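Local structure of glucoamylase (Thermoanaerobacterium thermosaccharolyticum, 1LF6) at residues E439-P445 with I503-S509; Q434-E438 with W599-E605; I12-F17 with Y169-N174. The protein hydrolyses terminal alpha-1,4-linked glucose residues successively from the non-reducing ends of glucan chains, probably releasing beta-D-glucose. All coordinates share one frame; numbering follows the deposited sequence.

In the fold
From the N terminus, interaction 3 comes first: residues 12-17 pair with 169-174, closing a loop rich in strands in the N-terminal beta-sandwich domain. The other two contacts open only after this loop has closed, in the (alpha/alpha) barrel domain of glycosyl hydrolase family 15. Interaction 2 opens at 434-438, and interaction 1 opens directly after it at 439-445. Interaction 1 closes first, at 503-509; interaction 2 closes at 599-605, so the shorter loop lies wholly within the longer. The two touch where Arg504 NH1 forms a salt bridge with Glu435 OE2. Interaction 3 stands apart, its centre about 51 Å from that of interaction 2 and about 62 Å from that of interaction 1.

Interaction 1: E439-P445 with I503-S509. With SO4 (sulfate ion), chain C.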
loop_
_atom_site.group_PDB
_atom_site.type_symbol
_atom_site.label_atom_id
_atom_site.label_comp_id
_atom_site.label_asym_id
_atom_site.label_seq_id
_atom_site.Cartn_x
_atom_site.Cartn_y
_atom_site.Cartn_z
ATOM N N GLU A 439 18.871 -0.212 -4.532
ATOM C CA GLU A 439 19.588 -1.067 -5.473
ATOM C C GLU A 439 21.091 -0.890 -5.624
ATOM O O GLU A 439 21.804 -1.847 -5.923
ATOM C CB GLU A 439 18.946 -0.914 -6.857
ATOM C CG GLU A 439 17.426 -1.031 -6.828
ATOM C CD GLU A 439 16.781 -0.682 -8.158
ATOM O OE1 GLU A 439 17.260 0.258 -8.827
ATOM O OE2 GLU A 439 15.780 -1.332 -8.524
ATOM N N ILE A 440 21.586 0.318 -5.416
ATOM C CA ILE A 440 23.005 0.553 -5.621
ATOM C C ILE A 440 23.566 1.584 -4.656
ATOM O O ILE A 440 22.834 2.456 -4.175
ATOM C CB ILE A 440 23.232 1.027 -7.068
ATOM C CG1 ILE A 440 24.725 1.142 -7.374
ATOM C CG2 ILE A 440 22.502 2.348 -7.293
ATOM C CD1 ILE A 440 24.998 1.420 -8.844
ATOM N N GLY A 441 24.864 1.476 -4.379
ATOM C CA GLY A 441 25.514 2.405 -3.475
ATOM C C GLY A 441 26.422 3.406 -4.163
ATOM O O GLY A 441 26.691 3.307 -5.361
ATOM N N GLY A 442 26.904 4.371 -3.386
ATOM C CA GLY A 442 27.781 5.393 -3.921
ATOM C C GLY A 442 27.313 6.769 -3.498
ATOM O O GLY A 442 26.649 6.917 -2.470
ATOM N N TYR A 443 27.658 7.776 -4.292
ATOM C CA TYR A 443 27.263 9.145 -4.000
ATOM C C TYR A 443 26.028 9.480 -4.822
ATOM O O TYR A 443 26.073 9.523 -6.053
ATOM C CB TYR A 443 28.419 10.098 -4.316
ATOM C CG TYR A 443 29.662 9.741 -3.542
ATOM C CD1 TYR A 443 30.692 9.005 -4.130
ATOM C CD2 TYR A 443 29.777 10.074 -2.191
ATOM C CE1 TYR A 443 31.807 8.604 -3.386
ATOM C CE2 TYR A 443 30.880 9.678 -1.441
ATOM C CZ TYR A 443 31.888 8.944 -2.040
ATOM O OH TYR A 443 32.959 8.530 -1.285
ATOM N N SER A 444 24.924 9.696 -4.114
ATOM C CA SER A 444 23.629 9.999 -4.717
ATOM C C SER A 444 23.157 11.398 -4.356
ATOM O O SER A 444 23.141 11.766 -3.181
ATOM C CB SER A 444 22.594 8.989 -4.218
ATOM O OG SER A 444 21.275 9.476 -4.398
ATOM N N PRO A 445 22.768 12.204 -5.359
ATOM C CA PRO A 445 22.308 13.548 -5.001
ATOM C C PRO A 445 21.102 13.524 -4.057
ATOM O O PRO A 445 21.040 14.313 -3.115
ATOM C CB PRO A 445 22.008 14.202 -6.360
ATOM C CG PRO A 445 21.888 13.052 -7.314
ATOM C CD PRO A 445 22.894 12.055 -6.821
ATOM N N ILE A 503 24.041 12.901 -12.134
ATOM C CA ILE A 503 23.771 11.538 -12.549
ATOM C C ILE A 503 23.018 10.847 -11.419
ATOM O O ILE A 503 22.882 11.406 -10.335
ATOM C CB ILE A 503 25.076 10.766 -12.872
ATOM C CG1 ILE A 503 25.964 10.634 -11.627
ATOM C CG2 ILE A 503 25.814 11.485 -13.988
ATOM C CD1 ILE A 503 27.322 9.938 -11.902
ATOM N N ARG A 504 22.516 9.643 -11.670
ATOM C CA ARG A 504 21.784 8.917 -10.645
ATOM C C ARG A 504 22.669 8.658 -9.431
ATOM O O ARG A 504 22.287 8.936 -8.291
ATOM C CB ARG A 504 21.279 7.578 -11.179
ATOM C CG ARG A 504 20.548 6.768 -10.117
ATOM C CD ARG A 504 20.108 5.405 -10.607
ATOM N NE ARG A 504 19.567 4.598 -9.510
ATOM C CZ ARG A 504 19.349 3.289 -9.574
ATOM N NH1 ARG A 504 18.858 2.646 -8.519
ATOM N NH2 ARG A 504 19.630 2.621 -10.688
ATOM N N ILE A 505 23.856 8.119 -9.677
ATOM C CA ILE A 505 24.763 7.828 -8.581
ATOM C C ILE A 505 26.189 7.597 -9.083
ATOM O O ILE A 505 26.405 6.958 -10.112
ATOM C CB ILE A 505 24.232 6.612 -7.777
ATOM C CG1 ILE A 505 24.988 6.471 -6.453
ATOM C CG2 ILE A 505 24.321 5.350 -8.620
ATOM C CD1 ILE A 505 24.248 5.634 -5.430
ATOM N N ALA A 506 27.150 8.166 -8.365
ATOM C CA ALA A 506 28.565 8.049 -8.705
ATOM C C ALA A 506 29.210 6.971 -7.839
ATOM O O ALA A 506 28.946 6.894 -6.640
ATOM C CB ALA A 506 29.264 9.390 -8.481
ATOM N N GLY A 507 30.058 6.145 -8.445
ATOM C CA GLY A 507 30.716 5.079 -7.701
ATOM C C GLY A 507 32.043 5.501 -7.093
ATOM O O GLY A 507 32.477 4.951 -6.081
ATOM N N LEU A 508 32.683 6.486 -7.715
ATOM C CA LEU A 508 33.965 7.001 -7.253
ATOM C C LEU A 508 33.794 8.436 -6.776
ATOM O O LEU A 508 32.673 8.915 -6.612
ATOM C CB LEU A 508 34.995 6.971 -8.389
ATOM C CG LEU A 508 35.373 5.602 -8.958
ATOM C CD1 LEU A 508 36.368 5.784 -10.097
ATOM C CD2 LEU A 508 35.971 4.736 -7.866
ATOM N N SER A 509 34.912 9.120 -6.571
ATOM C CA SER A 509 34.893 10.507 -6.123
ATOM C C SER A 509 34.995 11.464 -7.302
ATOM O O SER A 509 35.335 12.630 -7.128
ATOM C CB SER A 509 36.054 10.768 -5.163
ATOM O OG SER A 509 35.958 9.949 -4.015
HETATM S S SO4 C . 35.486 6.607 -3.261
HETATM O O1 SO4 C . 34.135 6.018 -3.352
HETATM O O2 SO4 C . 36.455 5.551 -2.886
HETATM O O3 SO4 C . 35.870 7.178 -4.567
HETATM O O4 SO4 C . 35.499 7.672 -2.239
HETATM O O HOH W 1 19.541 -0.191 -10.313
HETATM O O HOH W 2 20.192 8.464 -6.584
#
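Glu439 OE1 is gripped by Arg504 NH1 at 2.9 Å, a salt bridge made through the anti lone pair of the oxygen, and by water 1, which donates to it. Water 1 also accepts from Arg504 NH2 at the guanidinium edge. Arg504 CB points away from the other loop; with CG anti to the backbone N (chi1 178°), its extended chain carries the guanidinium back to the acid. The carboxylate and guanidinium planes stand 59° apart, and Ile440 CG2 sits over one guanidinium face. The same methyl meets Ile505 CG2 at 3.8 Å, while Ile505 CD1 reaches Gly441 C at 3.4 Å. The two loops form a single antiparallel hydrogen-bonded bridge: Tyr443 N donates to Ala506 O (2.8 Å) and Ala506 N to Tyr443 O (2.9 Å). Tyr443 OH donates to sulfate O4 and Ser509 OG to sulfate O3, both at 2.8 Å; Lys431 also binds this ion, probably from the crystallisation liquor. Arg504 NH1 has a second salt bridge, to Glu435, the probable proton acceptor. One guanidinium nitrogen thus serves two carboxylates, which probably helps fix Arg504 and both acids in relation to one another at the active site.

Interaction 2: Q434-E438 with W599-E605; sequences QERWE and WPLLTGE
Arg436 and Glu605 meet by way of two outstretched chains: CG of Arg436 sits between its backbone N and carbonyl carbon (chi1 72°) and the chain then runs straight to NE, while Glu605, with CG beside its own backbone N, extends from the helix in the contrary direction. The guanidinium takes the carboxylate end-on. NH1 donates to Glu605 OE2 at 2.8 Å, nearly straight at 167° and close to the guanidinium plane; NH2 donates to Glu605 OE1 at 3.0 Å by a more bent bond that uses the syn lone pair. The planes of the two groups are turned 43° from each other, so the bridge is twisted. Arg436 NE bonds to Ser535. With a leucine in place of Arg436, the buried carboxylate of Glu605 would probably be left without its charged mate and freer to turn. Leu602 CD2 lies beside the pair, 3.9 Å from Arg436 NH1, and also near the edge of the Trp437 ring. CG of Arg436 sits above the centre of that ring. Trp437 directs its edge at the face of Trp599, six-membered ring centroids 5.3 Å apart, with CZ3 to CZ3 at 4.2 Å; its NE1 bonds to Asp533. Arg436 and Trp437 are the central residues of the type I turn from Glu435 to Glu438, the probable catalytic base and acid. Within the turn, Trp437 N donates to Glu435 OE2 at 2.9 Å. The turn belongs to the loop between helices 414-428 and 445-464, and its partners are Trp599, at the N-cap position, and the first turns of helix 600-612; Trp654 of helix 653-668 packs against Arg436, Leu601 and Glu605, while helix 618-627 touches Pro600 and Thr603.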
loop_
_atom_site.group_PDB
_atom_site.type_symbol
_atom_site.label_atom_id
_atom_site.label_comp_id
_atom_site.label_asym_id
_atom_site.label_seq_id
_atom_site.Cartn_x
_atom_site.Cartn_y
_atom_site.Cartn_z
ATOM N N GLN A 434 23.019 2.102 -0.334
ATOM C CA GLN A 434 22.053 2.088 -1.414
ATOM C C GLN A 434 21.223 3.366 -1.370
ATOM O O GLN A 434 20.999 3.936 -0.296
ATOM C CB GLN A 434 21.160 0.844 -1.322
ATOM C CG GLN A 434 20.478 0.648 0.004
ATOM C CD GLN A 434 19.929 -0.761 0.184
ATOM O OE1 GLN A 434 19.081 -0.997 1.037
ATOM N NE2 GLN A 434 20.423 -1.703 -0.613
ATOM N N GLU A 435 20.810 3.836 -2.546
ATOM C CA GLU A 435 19.997 5.034 -2.652
ATOM C C GLU A 435 18.549 4.630 -2.410
ATOM O O GLU A 435 18.283 3.468 -2.093
ATOM C CB GLU A 435 20.189 5.696 -4.020
ATOM C CG GLU A 435 20.414 4.730 -5.182
ATOM C CD GLU A 435 19.266 3.746 -5.371
ATOM O OE1 GLU A 435 19.370 2.596 -4.901
ATOM O OE2 GLU A 435 18.256 4.128 -5.988
ATOM N N ARG A 436 17.610 5.557 -2.566
ATOM C CA ARG A 436 16.219 5.239 -2.244
ATOM C C ARG A 436 15.499 4.122 -3.008
ATOM O O ARG A 436 14.464 3.644 -2.556
ATOM C CB ARG A 436 15.376 6.518 -2.246
ATOM C CG ARG A 436 15.096 7.147 -3.584
ATOM C CD ARG A 436 14.251 8.401 -3.373
ATOM N NE ARG A 436 13.765 8.993 -4.616
ATOM C CZ ARG A 436 12.849 9.956 -4.668
ATOM N NH1 ARG A 436 12.452 10.440 -5.838
ATOM N NH2 ARG A 436 12.327 10.433 -3.547
ATOM N N TRP A 437 16.025 3.693 -4.151
ATOM C CA TRP A 437 15.376 2.609 -4.873
ATOM C C TRP A 437 15.886 1.273 -4.315
ATOM O O TRP A 437 15.468 0.202 -4.754
ATOM C CB TRP A 437 15.647 2.714 -6.374
ATOM C CG TRP A 437 15.134 4.000 -6.999
ATOM C CD1 TRP A 437 15.760 4.744 -7.959
ATOM C CD2 TRP A 437 13.902 4.686 -6.705
ATOM N NE1 TRP A 437 15.003 5.851 -8.274
ATOM C CE2 TRP A 437 13.858 5.839 -7.521
ATOM C CE3 TRP A 437 12.833 4.437 -5.832
ATOM C CZ2 TRP A 437 12.789 6.745 -7.492
ATOM C CZ3 TRP A 437 11.766 5.343 -5.801
ATOM C CH2 TRP A 437 11.755 6.481 -6.627
ATOM N N GLU A 438 16.795 1.362 -3.343
ATOM C CA GLU A 438 17.366 0.198 -2.656
ATOM C C GLU A 438 18.153 -0.751 -3.553
ATOM O O GLU A 438 18.133 -1.967 -3.338
ATOM C CB GLU A 438 16.244 -0.587 -1.981
ATOM C CG GLU A 438 15.220 0.283 -1.270
ATOM C CD GLU A 438 14.242 -0.531 -0.451
ATOM O OE1 GLU A 438 13.300 -1.111 -1.034
ATOM O OE2 GLU A 438 14.433 -0.608 0.779
ATOM N N TRP A 599 5.911 6.212 -12.817
ATOM C CA TRP A 599 5.492 6.365 -11.432
ATOM C C TRP A 599 4.731 7.656 -11.173
ATOM O O TRP A 599 5.303 8.746 -11.218
ATOM C CB TRP A 599 6.708 6.317 -10.501
ATOM C CG TRP A 599 7.344 4.957 -10.377
ATOM C CD1 TRP A 599 7.720 4.126 -11.394
ATOM C CD2 TRP A 599 7.714 4.297 -9.163
ATOM N NE1 TRP A 599 8.302 2.990 -10.889
ATOM C CE2 TRP A 599 8.312 3.068 -9.521
ATOM C CE3 TRP A 599 7.598 4.624 -7.805
ATOM C CZ2 TRP A 599 8.794 2.160 -8.568
ATOM C CZ3 TRP A 599 8.079 3.723 -6.856
ATOM C CH2 TRP A 599 8.671 2.502 -7.247
ATOM N N PRO A 600 3.421 7.559 -10.906
ATOM C CA PRO A 600 2.712 8.815 -10.646
ATOM C C PRO A 600 3.385 9.556 -9.484
ATOM O O PRO A 600 3.278 10.775 -9.363
ATOM C CB PRO A 600 1.276 8.361 -10.336
ATOM C CG PRO A 600 1.361 6.855 -10.184
ATOM C CD PRO A 600 2.481 6.443 -11.086
ATOM N N LEU A 601 4.085 8.807 -8.635
ATOM C CA LEU A 601 4.807 9.405 -7.511
ATOM C C LEU A 601 5.759 10.472 -8.052
ATOM O O LEU A 601 5.862 11.558 -7.495
ATOM C CB LEU A 601 5.622 8.338 -6.766
ATOM C CG LEU A 601 6.695 8.816 -5.775
ATOM C CD1 LEU A 601 6.060 9.615 -4.644
ATOM C CD2 LEU A 601 7.442 7.610 -5.219
ATOM N N LEU A 602 6.452 10.152 -9.142
ATOM C CA LEU A 602 7.396 11.083 -9.736
ATOM C C LEU A 602 6.709 12.252 -10.434
ATOM O O LEU A 602 7.322 13.295 -10.661
ATOM C CB LEU A 602 8.332 10.340 -10.692
ATOM C CG LEU A 602 9.145 9.282 -9.935
ATOM C CD1 LEU A 602 10.090 8.560 -10.887
ATOM C CD2 LEU A 602 9.915 9.962 -8.796
ATOM N N THR A 603 5.437 12.080 -10.782
ATOM C CA THR A 603 4.675 13.160 -11.401
ATOM C C THR A 603 4.433 14.170 -10.282
ATOM O O THR A 603 4.540 15.378 -10.479
ATOM C CB THR A 603 3.314 12.663 -11.930
ATOM O OG1 THR A 603 3.528 11.791 -13.046
ATOM C CG2 THR A 603 2.447 13.848 -12.368
ATOM N N GLY A 604 4.106 13.649 -9.103
ATOM C CA GLY A 604 3.870 14.495 -7.951
ATOM C C GLY A 604 5.137 15.217 -7.529
ATOM O O GLY A 604 5.104 16.410 -7.223
ATOM N N GLU A 605 6.261 14.503 -7.512
ATOM C CA GLU A 605 7.521 15.128 -7.121
ATOM C C GLU A 605 7.923 16.238 -8.090
ATOM O O GLU A 605 8.472 17.252 -7.662
ATOM C CB GLU A 605 8.643 14.086 -7.001
ATOM C CG GLU A 605 8.531 13.215 -5.746
ATOM C CD GLU A 605 9.816 12.474 -5.409
ATOM O OE1 GLU A 605 9.807 11.680 -4.450
ATOM O OE2 GLU A 605 10.839 12.687 -6.094
#

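Interaction 3: I12-F17 with Y169-N174; sequences IKIDRF and YVIKAN
Arg16 runs along strand 169-173 to end flat on Tyr169. Its CB rests 3.9 Å from Ile171 CG2, and CG touches the same methyl and also nears Val170 O. With CG anti to the backbone N (chi1 -175°) and the chain extended to NE, CD arrives over Tyr169 CD1. NE then lies 3.4 Å from Tyr169 CD1 and NH1 3.4 Å from Tyr169 CG, while NH2 stands over the CE1 side. Guanidinium and ring planes are 14° apart, a stacked cation-pi pair; Tyr169 OH is held by Asp254. Beyond Arg16, Phe17 CZ packs on Val170 CG1 at 3.6 Å. Ile14 and Ala173 form an antiparallel non-hydrogen-bonded pair, flanked by Asp15 N to Lys172 O (2.9 Å) and by Asn174 N to Lys13 O (3.3 Å). Asn174 OD1 accepts from Lys13 N. Ile14 CG2 and Ile12 CD1 both reach Ala173 CB. In the N-terminal beta-sandwich domain, the short, weakly bonded strand 14-16 thus adds to strand 166-173, which pairs also with 176-183 in the same antiparallel sheet; helix 254-266 packs on Ile12 and Ala173, and Phe17 and Val170 face the other, seven-stranded sheet through Tyr199 of strand 198-203.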
loop_
_atom_site.group_PDB
_atom_site.type_symbol
_atom_site.label_atom_id
_atom_site.label_comp_id
_atom_site.label_asym_id
_atom_site.label_seq_id
_atom_site.Cartn_x
_atom_site.Cartn_y
_atom_site.Cartn_z
ATOM N N ILE A 12 -22.254 -19.889 24.914
ATOM C CA ILE A 12 -22.577 -20.274 23.543
ATOM C C ILE A 12 -22.620 -21.795 23.417
ATOM O O ILE A 12 -21.980 -22.506 24.190
ATOM C CB ILE A 12 -21.530 -19.719 22.543
ATOM C CG1 ILE A 12 -21.982 -19.991 21.105
ATOM C CG2 ILE A 12 -20.167 -20.355 22.803
ATOM C CD1 ILE A 12 -21.050 -19.428 20.053
ATOM N N LYS A 13 -23.379 -22.285 22.443
ATOM C CA LYS A 13 -23.496 -23.718 22.214
ATOM C C LYS A 13 -22.990 -24.076 20.820
ATOM O O LYS A 13 -23.744 -24.051 19.846
ATOM C CB LYS A 13 -24.954 -24.167 22.362
ATOM C CG LYS A 13 -25.167 -25.659 22.141
ATOM C CD LYS A 13 -26.647 -26.014 22.147
ATOM C CE LYS A 13 -26.864 -27.489 21.848
ATOM N NZ LYS A 13 -28.312 -27.827 21.735
ATOM N N ILE A 14 -21.708 -24.408 20.733
ATOM C CA ILE A 14 -21.102 -24.773 19.460
ATOM C C ILE A 14 -20.983 -26.290 19.321
ATOM O O ILE A 14 -20.468 -26.970 20.208
ATOM C CB ILE A 14 -19.701 -24.120 19.308
ATOM C CG1 ILE A 14 -18.851 -24.387 20.554
ATOM C CG2 ILE A 14 -19.850 -22.617 19.094
ATOM C CD1 ILE A 14 -17.453 -23.788 20.491
ATOM N N ASP A 15 -21.479 -26.814 18.204
ATOM C CA ASP A 15 -21.436 -28.247 17.934
ATOM C C ASP A 15 -20.674 -28.513 16.643
ATOM O O ASP A 15 -21.062 -28.034 15.578
ATOM C CB ASP A 15 -22.853 -28.804 17.794
ATOM C CG ASP A 15 -23.703 -28.563 19.024
ATOM O OD1 ASP A 15 -24.924 -28.820 18.957
ATOM O OD2 ASP A 15 -23.155 -28.123 20.059
ATOM N N ARG A 16 -19.590 -29.277 16.739
ATOM C CA ARG A 16 -18.784 -29.605 15.567
ATOM C C ARG A 16 -19.113 -31.017 15.091
ATOM O O ARG A 16 -19.478 -31.882 15.885
ATOM C CB ARG A 16 -17.292 -29.488 15.903
ATOM C CG ARG A 16 -16.364 -29.696 14.711
ATOM C CD ARG A 16 -14.928 -29.342 15.069
ATOM N NE ARG A 16 -13.997 -29.661 13.987
ATOM C CZ ARG A 16 -12.694 -29.388 14.012
ATOM N NH1 ARG A 16 -11.928 -29.719 12.981
ATOM N NH2 ARG A 16 -12.157 -28.781 15.063
ATOM N N PHE A 17 -18.990 -31.242 13.789
ATOM C CA PHE A 17 -19.285 -32.546 13.212
ATOM C C PHE A 17 -18.404 -32.841 12.005
ATOM O O PHE A 17 -18.155 -31.963 11.176
ATOM C CB PHE A 17 -20.753 -32.613 12.789
ATOM C CG PHE A 17 -21.191 -31.450 11.943
ATOM C CD1 PHE A 17 -21.629 -30.269 12.534
ATOM C CD2 PHE A 17 -21.145 -31.525 10.556
ATOM C CE1 PHE A 17 -22.018 -29.182 11.757
ATOM C CE2 PHE A 17 -21.530 -30.443 9.769
ATOM C CZ PHE A 17 -21.968 -29.269 10.371
ATOM N N TYR A 169 -13.403 -26.713 8.313
ATOM C CA TYR A 169 -14.439 -27.567 8.879
ATOM C C TYR A 169 -15.724 -26.773 9.106
ATOM O O TYR A 169 -15.758 -25.559 8.895
ATOM C CB TYR A 169 -13.950 -28.193 10.188
ATOM C CG TYR A 169 -13.428 -27.200 11.200
ATOM C CD1 TYR A 169 -14.216 -26.788 12.273
ATOM C CD2 TYR A 169 -12.138 -26.683 11.093
ATOM C CE1 TYR A 169 -13.729 -25.887 13.220
ATOM C CE2 TYR A 169 -11.643 -25.783 12.029
ATOM C CZ TYR A 169 -12.439 -25.392 13.088
ATOM O OH TYR A 169 -11.938 -24.516 14.019
ATOM N N VAL A 170 -16.781 -27.463 9.527
ATOM C CA VAL A 170 -18.063 -26.809 9.755
ATOM C C VAL A 170 -18.589 -27.054 11.167
ATOM O O VAL A 170 -18.440 -28.145 11.721
ATOM C CB VAL A 170 -19.118 -27.304 8.739
ATOM C CG1 VAL A 170 -20.377 -26.459 8.832
ATOM C CG2 VAL A 170 -18.544 -27.263 7.331
ATOM N N ILE A 171 -19.190 -26.023 11.749
ATOM C CA ILE A 171 -19.759 -26.133 13.082
ATOM C C ILE A 171 -21.137 -25.492 13.072
ATOM O O ILE A 171 -21.630 -25.060 12.030
ATOM C CB ILE A 171 -18.910 -25.406 14.144
ATOM C CG1 ILE A 171 -18.868 -23.908 13.837
ATOM C CG2 ILE A 171 -17.512 -25.996 14.190
ATOM C CD1 ILE A 171 -18.276 -23.068 14.949
ATOM N N LYS A 172 -21.751 -25.440 14.245
ATOM C CA LYS A 172 -23.057 -24.834 14.391
ATOM C C LYS A 172 -23.038 -24.087 15.715
ATOM O O LYS A 172 -22.854 -24.683 16.780
ATOM C CB LYS A 172 -24.144 -25.909 14.385
ATOM C CG LYS A 172 -25.531 -25.386 14.049
ATOM C CD LYS A 172 -26.535 -26.524 13.934
ATOM C CE LYS A 172 -27.903 -26.019 13.504
ATOM N NZ LYS A 172 -28.914 -27.116 13.430
ATOM N N ALA A 173 -23.188 -22.772 15.640
ATOM C CA ALA A 173 -23.192 -21.934 16.828
ATOM C C ALA A 173 -24.590 -21.360 16.986
ATOM O O ALA A 173 -25.043 -20.574 16.153
ATOM C CB ALA A 173 -22.166 -20.813 16.683
ATOM N N ASN A 174 -25.275 -21.763 18.053
ATOM C CA ASN A 174 -26.632 -21.293 18.310
ATOM C C ASN A 174 -27.490 -21.448 17.056
ATOM O O ASN A 174 -28.101 -20.491 16.583
ATOM C CB ASN A 174 -26.603 -19.829 18.757
ATOM C CG ASN A 174 -26.018 -19.657 20.149
ATOM O OD1 ASN A 174 -25.105 -20.384 20.545
ATOM N ND2 ASN A 174 -26.531 -18.683 20.891
HETATM O O HOH W 3 -16.331 -30.326 10.448
#